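Local atomic coordinates of 3-oxoacyl-[acyl-carrier-protein] synthase 3 (Micrococcus luteus NCTC 2665, PDB entry 4EWP), a protein that probably catalyses the first condensation of fatty acid synthesis, joining an acetyl group from acetyl-CoA to malonyl-ACP with loss of carbon dioxide. Residues R152-I164 against E229-P241. Sequence-based numbering, arbitrary orientation.
Sequences RLSDVVDPTDRSI and EGMLWPTLRQDGP
Leu-236 meets Val-156 first through the backbone: its N donates to Val-156 O at 2.8 Å, with a nearly straight N-H...O angle of 170°. Beyond this bond Leu-236 CD2 lies 4.2 Å from Leu-153 CD2, an apolar contact, while the CG2 methyl of Ile-164 rests against Leu-236 O. Val-156 CG1 approaches the Trp-233 ring obliquely; the indole NE1 donates to Asp-155 O at 2.9 Å, in the carbonyl plane. Ser-163 holds Gln-238 by two bonds, its OG accepting from the backbone N (3.1 Å) and its O from the side-chain NE2 (3.0 Å), tilted 31° from that carbonyl plane. Gln-238 CG lies between the backbone N and the carbonyl carbon (chi1 76°), and the chain runs extended from there, laying the amide across Ile-164. Asp-158 CG lies 3.4 Å from Met-231 SD, the side chains passing in opposite directions. Asp-158 OD1 accepts from Thr-160 N, closing an Asx turn, and from Thr-160 OG1, both from one face of the carboxylate; a water links OD2 to Met-231 N. With an alanine in its place, both Thr-160 donors would probably lose this acceptor and the water its side-chain link. Leu-153 borders the probable active site, its side chain about 6 Å from that of Cys-123. The loop after strand 144-152 thus follows strand 236-238, which pairs antiparallel with strand 200-202; Asp-155 salt-bridges Arg-210 of the second subunit, making the contact part of the dimer interface.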
ATOM      1  N   ARG A 152      13.123   4.441   6.090  1.00 23.03           N
ATOM      2  CA  ARG A 152      14.486   4.270   6.559  1.00 24.43           C
ATOM      3  C   ARG A 152      15.246   3.592   5.421  1.00 23.85           C
ATOM      4  O   ARG A 152      15.525   2.390   5.461  1.00 25.59           O
ATOM      5  CB  ARG A 152      14.572   3.477   7.879  1.00 23.39           C
ATOM      6  CG  ARG A 152      15.978   3.574   8.530  1.00 23.41           C
ATOM      7  CD  ARG A 152      16.007   3.178  10.003  1.00 22.42           C
ATOM      8  NE  ARG A 152      15.700   1.769  10.207  1.00 23.92           N
ATOM      9  CZ  ARG A 152      15.509   1.198  11.395  1.00 30.36           C
ATOM     10  NH1 ARG A 152      15.582   1.916  12.516  1.00 26.96           N
ATOM     11  NH2 ARG A 152      15.224  -0.100  11.460  1.00 29.99           N
ATOM     12  N   LEU A 153      15.549   4.380   4.395  1.00 21.05           N
ATOM     13  CA  LEU A 153      16.224   3.891   3.199  1.00 21.18           C
ATOM     14  C   LEU A 153      17.595   3.313   3.512  1.00 24.26           C
ATOM     15  O   LEU A 153      18.110   2.489   2.758  1.00 24.73           O
ATOM     16  CB  LEU A 153      16.388   5.029   2.189  1.00 20.89           C
ATOM     17  CG  LEU A 153      15.122   5.611   1.563  1.00 18.68           C
ATOM     18  CD1 LEU A 153      15.452   6.868   0.806  1.00 19.73           C
ATOM     19  CD2 LEU A 153      14.485   4.587   0.628  1.00 18.52           C
ATOM     20  N   SER A 154      18.203   3.752   4.610  1.00 20.30           N
ATOM     21  CA  SER A 154      19.534   3.266   4.940  1.00 25.51           C
ATOM     22  C   SER A 154      19.502   1.755   5.196  1.00 26.37           C
ATOM     23  O   SER A 154      20.533   1.087   5.153  1.00 26.01           O
ATOM     24  CB  SER A 154      20.134   4.034   6.124  1.00 22.91           C
ATOM     25  OG  SER A 154      19.266   4.001   7.244  1.00 28.85           O
ATOM     26  N   ASP A 155      18.317   1.206   5.444  1.00 24.39           N
ATOM     27  CA  ASP A 155      18.208  -0.245   5.625  1.00 28.18           C
ATOM     28  C   ASP A 155      18.369  -1.029   4.330  1.00 28.52           C
ATOM     29  O   ASP A 155      18.651  -2.227   4.375  1.00 28.29           O
ATOM     30  CB  ASP A 155      16.880  -0.635   6.273  1.00 23.66           C
ATOM     31  CG  ASP A 155      16.892  -0.436   7.755  1.00 25.69           C
ATOM     32  OD1 ASP A 155      17.991  -0.519   8.355  1.00 28.41           O
ATOM     33  OD2 ASP A 155      15.804  -0.187   8.311  1.00 26.62           O
ATOM     34  N   VAL A 156      18.177  -0.356   3.191  1.00 24.92           N
ATOM     35  CA  VAL A 156      18.279  -1.012   1.890  1.00 27.85           C
ATOM     36  C   VAL A 156      19.321  -0.408   0.918  1.00 29.05           C
ATOM     37  O   VAL A 156      19.175  -0.520  -0.300  1.00 28.19           O
ATOM     38  CB  VAL A 156      16.912  -1.081   1.188  1.00 26.43           C
ATOM     39  CG1 VAL A 156      16.024  -2.112   1.853  1.00 24.90           C
ATOM     40  CG2 VAL A 156      16.238   0.291   1.195  1.00 23.32           C
ATOM     41  N   VAL A 157      20.371   0.212   1.439  1.00 27.52           N
ATOM     42  CA  VAL A 157      21.454   0.657   0.568  1.00 29.28           C
ATOM     43  C   VAL A 157      22.641  -0.298   0.636  1.00 28.34           C
ATOM     44  O   VAL A 157      22.890  -0.926   1.663  1.00 30.86           O
ATOM     45  CB  VAL A 157      21.917   2.099   0.879  1.00 30.55           C
ATOM     46  CG1 VAL A 157      20.830   3.097   0.520  1.00 31.00           C
ATOM     47  CG2 VAL A 157      22.327   2.242   2.331  1.00 26.04           C
ATOM     48  N   ASP A 158      23.354  -0.428  -0.474  1.00 27.72           N
ATOM     49  CA  ASP A 158      24.609  -1.166  -0.497  1.00 30.41           C
ATOM     50  C   ASP A 158      25.704  -0.110  -0.461  1.00 36.87           C
ATOM     51  O   ASP A 158      25.786   0.733  -1.355  1.00 38.74           O
ATOM     52  CB  ASP A 158      24.709  -1.997  -1.780  1.00 31.25           C
ATOM     53  CG  ASP A 158      25.987  -2.846  -1.855  1.00 34.11           C
ATOM     54  OD1 ASP A 158      26.950  -2.596  -1.094  1.00 36.71           O
ATOM     55  OD2 ASP A 158      26.027  -3.769  -2.699  1.00 32.83           O
ATOM     56  N   PRO A 159      26.544  -0.140   0.583  1.00 38.77           N
ATOM     57  CA  PRO A 159      27.614   0.848   0.786  1.00 38.61           C
ATOM     58  C   PRO A 159      28.616   0.886  -0.376  1.00 42.60           C
ATOM     59  O   PRO A 159      29.323   1.889  -0.544  1.00 45.20           O
ATOM     60  CB  PRO A 159      28.312   0.361   2.061  1.00 40.85           C
ATOM     61  CG  PRO A 159      27.344  -0.550   2.724  1.00 43.54           C
ATOM     62  CD  PRO A 159      26.505  -1.160   1.644  1.00 40.33           C
ATOM     63  N   THR A 160      28.684  -0.191  -1.156  1.00 39.36           N
ATOM     64  CA  THR A 160      29.574  -0.240  -2.312  1.00 39.98           C
ATOM     65  C   THR A 160      28.871   0.212  -3.593  1.00 40.93           C
ATOM     66  O   THR A 160      29.494   0.271  -4.654  1.00 42.77           O
ATOM     67  CB  THR A 160      30.138  -1.660  -2.541  1.00 40.10           C
ATOM     68  OG1 THR A 160      29.063  -2.568  -2.818  1.00 42.17           O
ATOM     69  CG2 THR A 160      30.901  -2.136  -1.317  1.00 37.49           C
ATOM     70  N   ASP A 161      27.578   0.521  -3.496  1.00 33.89           N
ATOM     71  CA  ASP A 161      26.806   0.942  -4.668  1.00 32.54           C
ATOM     72  C   ASP A 161      27.045   2.404  -5.045  1.00 35.17           C
ATOM     73  O   ASP A 161      26.799   3.309  -4.236  1.00 34.18           O
ATOM     74  CB  ASP A 161      25.308   0.703  -4.435  1.00 29.42           C
ATOM     75  CG  ASP A 161      24.428   1.475  -5.412  1.00 32.39           C
ATOM     76  OD1 ASP A 161      24.537   1.220  -6.637  1.00 30.59           O
ATOM     77  OD2 ASP A 161      23.617   2.321  -4.949  1.00 32.66           O
ATOM     78  N   ARG A 162      27.502   2.651  -6.270  1.00 33.58           N
ATOM     79  CA  ARG A 162      27.647   4.035  -6.710  1.00 38.08           C
ATOM     80  C   ARG A 162      26.485   4.582  -7.549  1.00 35.81           C
ATOM     81  O   ARG A 162      26.549   5.710  -8.034  1.00 35.97           O
ATOM     82  CB  ARG A 162      29.008   4.304  -7.378  1.00 48.61           C
ATOM     83  CG  ARG A 162      29.723   3.092  -7.959  1.00 59.17           C
ATOM     84  CD  ARG A 162      31.235   3.358  -8.082  1.00 67.81           C
ATOM     85  NE  ARG A 162      31.528   4.732  -8.498  1.00 72.78           N
ATOM     86  CZ  ARG A 162      31.698   5.112  -9.761  1.00 76.40           C
ATOM     87  NH1 ARG A 162      31.609   4.215 -10.736  1.00 78.11           N
ATOM     88  NH2 ARG A 162      31.956   6.386 -10.052  1.00 76.25           N
ATOM     89  N   SER A 163      25.408   3.820  -7.693  1.00 32.39           N
ATOM     90  CA  SER A 163      24.267   4.333  -8.457  1.00 28.96           C
ATOM     91  C   SER A 163      23.323   5.171  -7.606  1.00 25.82           C
ATOM     92  O   SER A 163      22.749   6.140  -8.094  1.00 25.12           O
ATOM     93  CB  SER A 163      23.493   3.218  -9.177  1.00 27.29           C
ATOM     94  OG  SER A 163      22.714   2.444  -8.278  1.00 24.94           O
ATOM     95  N   ILE A 164      23.165   4.823  -6.334  1.00 27.81           N
ATOM     96  CA  ILE A 164      22.148   5.500  -5.526  1.00 28.69           C
ATOM     97  C   ILE A 164      22.429   5.566  -4.019  1.00 29.54           C
ATOM     98  O   ILE A 164      21.959   6.480  -3.341  1.00 29.31           O
ATOM     99  CB  ILE A 164      20.766   4.841  -5.736  1.00 27.27           C
ATOM    100  CG1 ILE A 164      19.635   5.752  -5.242  1.00 20.78           C
ATOM    101  CG2 ILE A 164      20.729   3.493  -5.050  1.00 25.51           C
ATOM    102  CD1 ILE A 164      18.264   5.350  -5.747  1.00 19.47           C
ATOM    103  N   GLU A 229      30.011 -12.880  -3.133  1.00 65.04           N
ATOM    104  CA  GLU A 229      30.802 -11.666  -3.291  1.00 67.64           C
ATOM    105  C   GLU A 229      29.976 -10.393  -3.090  1.00 62.90           C
ATOM    106  O   GLU A 229      30.441  -9.441  -2.458  1.00 63.65           O
ATOM    107  CB  GLU A 229      31.533 -11.660  -4.638  1.00 73.70           C
ATOM    108  CG  GLU A 229      32.917 -12.315  -4.570  1.00 80.03           C
ATOM    109  CD  GLU A 229      33.370 -12.908  -5.896  1.00 83.31           C
ATOM    110  OE1 GLU A 229      32.810 -12.522  -6.947  1.00 82.74           O
ATOM    111  OE2 GLU A 229      34.282 -13.767  -5.880  1.00 85.40           O
ATOM    112  N   GLY A 230      28.754 -10.378  -3.620  1.00 55.92           N
ATOM    113  CA  GLY A 230      27.849  -9.263  -3.401  1.00 50.19           C
ATOM    114  C   GLY A 230      26.849  -9.568  -2.293  1.00 46.71           C
ATOM    115  O   GLY A 230      26.678 -10.729  -1.900  1.00 41.26           O
ATOM    116  N   MET A 231      26.192  -8.528  -1.780  1.00 44.27           N
ATOM    117  CA  MET A 231      25.207  -8.706  -0.725  1.00 42.21           C
ATOM    118  C   MET A 231      24.102  -9.631  -1.218  1.00 44.07           C
ATOM    119  O   MET A 231      23.707  -9.567  -2.381  1.00 46.89           O
ATOM    120  CB  MET A 231      24.606  -7.359  -0.310  1.00 43.23           C
ATOM    121  CG  MET A 231      25.616  -6.331   0.203  1.00 46.62           C
ATOM    122  SD  MET A 231      24.873  -4.758   0.732  1.00 42.14           S
ATOM    123  CE  MET A 231      23.801  -5.318   2.050  1.00 34.37           C
ATOM    124  N   LEU A 232      23.608 -10.496  -0.340  1.00 41.76           N
ATOM    125  CA  LEU A 232      22.401 -11.261  -0.636  1.00 38.83           C
ATOM    126  C   LEU A 232      21.158 -10.482  -0.201  1.00 34.76           C
ATOM    127  O   LEU A 232      20.107 -10.570  -0.834  1.00 33.39           O
ATOM    128  CB  LEU A 232      22.442 -12.633   0.042  1.00 44.48           C
ATOM    129  CG  LEU A 232      23.069 -13.800  -0.742  1.00 48.33           C
ATOM    130  CD1 LEU A 232      23.909 -13.317  -1.919  1.00 48.60           C
ATOM    131  CD2 LEU A 232      23.896 -14.689   0.176  1.00 50.99           C
ATOM    132  N   TRP A 233      21.274  -9.722   0.883  1.00 31.79           N
ATOM    133  CA  TRP A 233      20.202  -8.819   1.282  1.00 28.49           C
ATOM    134  C   TRP A 233      19.926  -7.877   0.108  1.00 30.54           C
ATOM    135  O   TRP A 233      20.829  -7.204  -0.372  1.00 31.38           O
ATOM    136  CB  TRP A 233      20.609  -8.032   2.526  1.00 30.28           C
ATOM    137  CG  TRP A 233      19.616  -6.979   2.944  1.00 33.44           C
ATOM    138  CD1 TRP A 233      19.778  -5.618   2.878  1.00 32.40           C
ATOM    139  CD2 TRP A 233      18.307  -7.197   3.490  1.00 35.57           C
ATOM    140  NE1 TRP A 233      18.653  -4.983   3.360  1.00 33.07           N
ATOM    141  CE2 TRP A 233      17.737  -5.929   3.738  1.00 35.60           C
ATOM    142  CE3 TRP A 233      17.568  -8.341   3.803  1.00 38.01           C
ATOM    143  CZ2 TRP A 233      16.462  -5.777   4.282  1.00 37.54           C
ATOM    144  CZ3 TRP A 233      16.298  -8.184   4.341  1.00 36.83           C
ATOM    145  CH2 TRP A 233      15.760  -6.911   4.572  1.00 36.92           C
ATOM    146  N   PRO A 234      18.683  -7.854  -0.387  1.00 30.14           N
ATOM    147  CA  PRO A 234      18.391  -7.009  -1.550  1.00 28.45           C
ATOM    148  C   PRO A 234      18.584  -5.538  -1.213  1.00 31.78           C
ATOM    149  O   PRO A 234      18.204  -5.092  -0.125  1.00 28.31           O
ATOM    150  CB  PRO A 234      16.903  -7.275  -1.820  1.00 25.96           C
ATOM    151  CG  PRO A 234      16.609  -8.568  -1.158  1.00 27.06           C
ATOM    152  CD  PRO A 234      17.505  -8.618   0.055  1.00 27.98           C
ATOM    153  N   THR A 235      19.169  -4.793  -2.143  1.00 33.35           N
ATOM    154  CA  THR A 235      19.385  -3.371  -1.941  1.00 31.06           C
ATOM    155  C   THR A 235      18.970  -2.587  -3.172  1.00 26.62           C
ATOM    156  O   THR A 235      18.857  -3.136  -4.257  1.00 28.14           O
ATOM    157  CB  THR A 235      20.848  -3.060  -1.619  1.00 30.22           C
ATOM    158  OG1 THR A 235      21.689  -3.581  -2.662  1.00 35.41           O
ATOM    159  CG2 THR A 235      21.233  -3.682  -0.298  1.00 29.86           C
ATOM    160  N   LEU A 236      18.751  -1.293  -2.978  1.00 25.57           N
ATOM    161  CA  LEU A 236      18.270  -0.401  -4.018  1.00 26.70           C
ATOM    162  C   LEU A 236      19.355  -0.108  -5.060  1.00 27.68           C
ATOM    163  O   LEU A 236      20.547  -0.038  -4.751  1.00 28.17           O
ATOM    164  CB  LEU A 236      17.786   0.892  -3.361  1.00 28.66           C
ATOM    165  CG  LEU A 236      16.473   1.555  -3.762  1.00 32.72           C
ATOM    166  CD1 LEU A 236      15.396   0.548  -4.039  1.00 32.19           C
ATOM    167  CD2 LEU A 236      16.034   2.507  -2.652  1.00 35.15           C
ATOM    168  N   ARG A 237      18.933   0.055  -6.307  1.00 29.63           N
ATOM    169  CA  ARG A 237      19.855   0.342  -7.396  1.00 30.87           C
ATOM    170  C   ARG A 237      19.098   1.180  -8.418  1.00 27.25           C
ATOM    171  O   ARG A 237      17.860   1.182  -8.427  1.00 25.86           O
ATOM    172  CB  ARG A 237      20.389  -0.978  -7.988  1.00 40.36           C
ATOM    173  CG  ARG A 237      20.311  -1.120  -9.499  1.00 46.42           C
ATOM    174  CD  ARG A 237      18.940  -1.573  -9.985  1.00 52.54           C
ATOM    175  NE  ARG A 237      18.489  -0.787 -11.135  1.00 56.66           N
ATOM    176  CZ  ARG A 237      19.041  -0.837 -12.343  1.00 62.36           C
ATOM    177  NH1 ARG A 237      20.072  -1.640 -12.577  1.00 67.00           N
ATOM    178  NH2 ARG A 237      18.560  -0.084 -13.321  1.00 62.64           N
ATOM    179  N   GLN A 238      19.818   1.920  -9.255  1.00 25.97           N
ATOM    180  CA  GLN A 238      19.149   2.649 -10.323  1.00 24.04           C
ATOM    181  C   GLN A 238      20.028   2.850 -11.550  1.00 26.19           C
ATOM    182  O   GLN A 238      21.256   2.915 -11.460  1.00 25.16           O
ATOM    183  CB  GLN A 238      18.663   4.010  -9.828  1.00 20.85           C
ATOM    184  CG  GLN A 238      19.782   5.038  -9.680  1.00 25.50           C
ATOM    185  CD  GLN A 238      19.270   6.423  -9.352  1.00 26.71           C
ATOM    186  OE1 GLN A 238      18.075   6.691  -9.429  1.00 23.06           O
ATOM    187  NE2 GLN A 238      20.180   7.312  -8.975  1.00 31.66           N
ATOM    188  N   ASP A 239      19.374   2.965 -12.699  1.00 28.63           N
ATOM    189  CA  ASP A 239      20.015   3.474 -13.900  1.00 28.52           C
ATOM    190  C   ASP A 239      19.997   5.011 -13.809  1.00 30.70           C
ATOM    191  O   ASP A 239      19.019   5.655 -14.192  1.00 29.21           O
ATOM    192  CB  ASP A 239      19.231   3.001 -15.119  1.00 31.39           C
ATOM    193  CG  ASP A 239      19.760   3.584 -16.406  1.00 39.39           C
ATOM    194  OD1 ASP A 239      20.627   4.463 -16.327  1.00 41.54           O
ATOM    195  OD2 ASP A 239      19.307   3.175 -17.494  1.00 43.45           O
ATOM    196  N   GLY A 240      21.073   5.590 -13.279  1.00 33.67           N
ATOM    197  CA  GLY A 240      21.149   7.021 -13.014  1.00 31.54           C
ATOM    198  C   GLY A 240      20.788   7.928 -14.181  1.00 31.88           C
ATOM    199  O   GLY A 240      19.912   8.787 -14.062  1.00 32.41           O
ATOM    200  N   PRO A 241      21.464   7.749 -15.320  1.00 32.41           N
ATOM    201  CA  PRO A 241      21.187   8.564 -16.508  1.00 33.32           C
ATOM    202  C   PRO A 241      19.735   8.486 -16.991  1.00 34.49           C
ATOM    203  O   PRO A 241      19.174   9.520 -17.361  1.00 38.64           O
ATOM    204  CB  PRO A 241      22.142   7.979 -17.558  1.00 32.04           C
ATOM    205  CG  PRO A 241      23.288   7.481 -16.764  1.00 33.04           C
ATOM    206  CD  PRO A 241      22.645   6.891 -15.512  1.00 33.24           C
TER
HETATM  207  O   HOH W   1      22.339   1.020  -2.523  1.00 22.44           O
HETATM  208  O   HOH W   2      27.638  -6.008  -3.091  1.00 46.66           O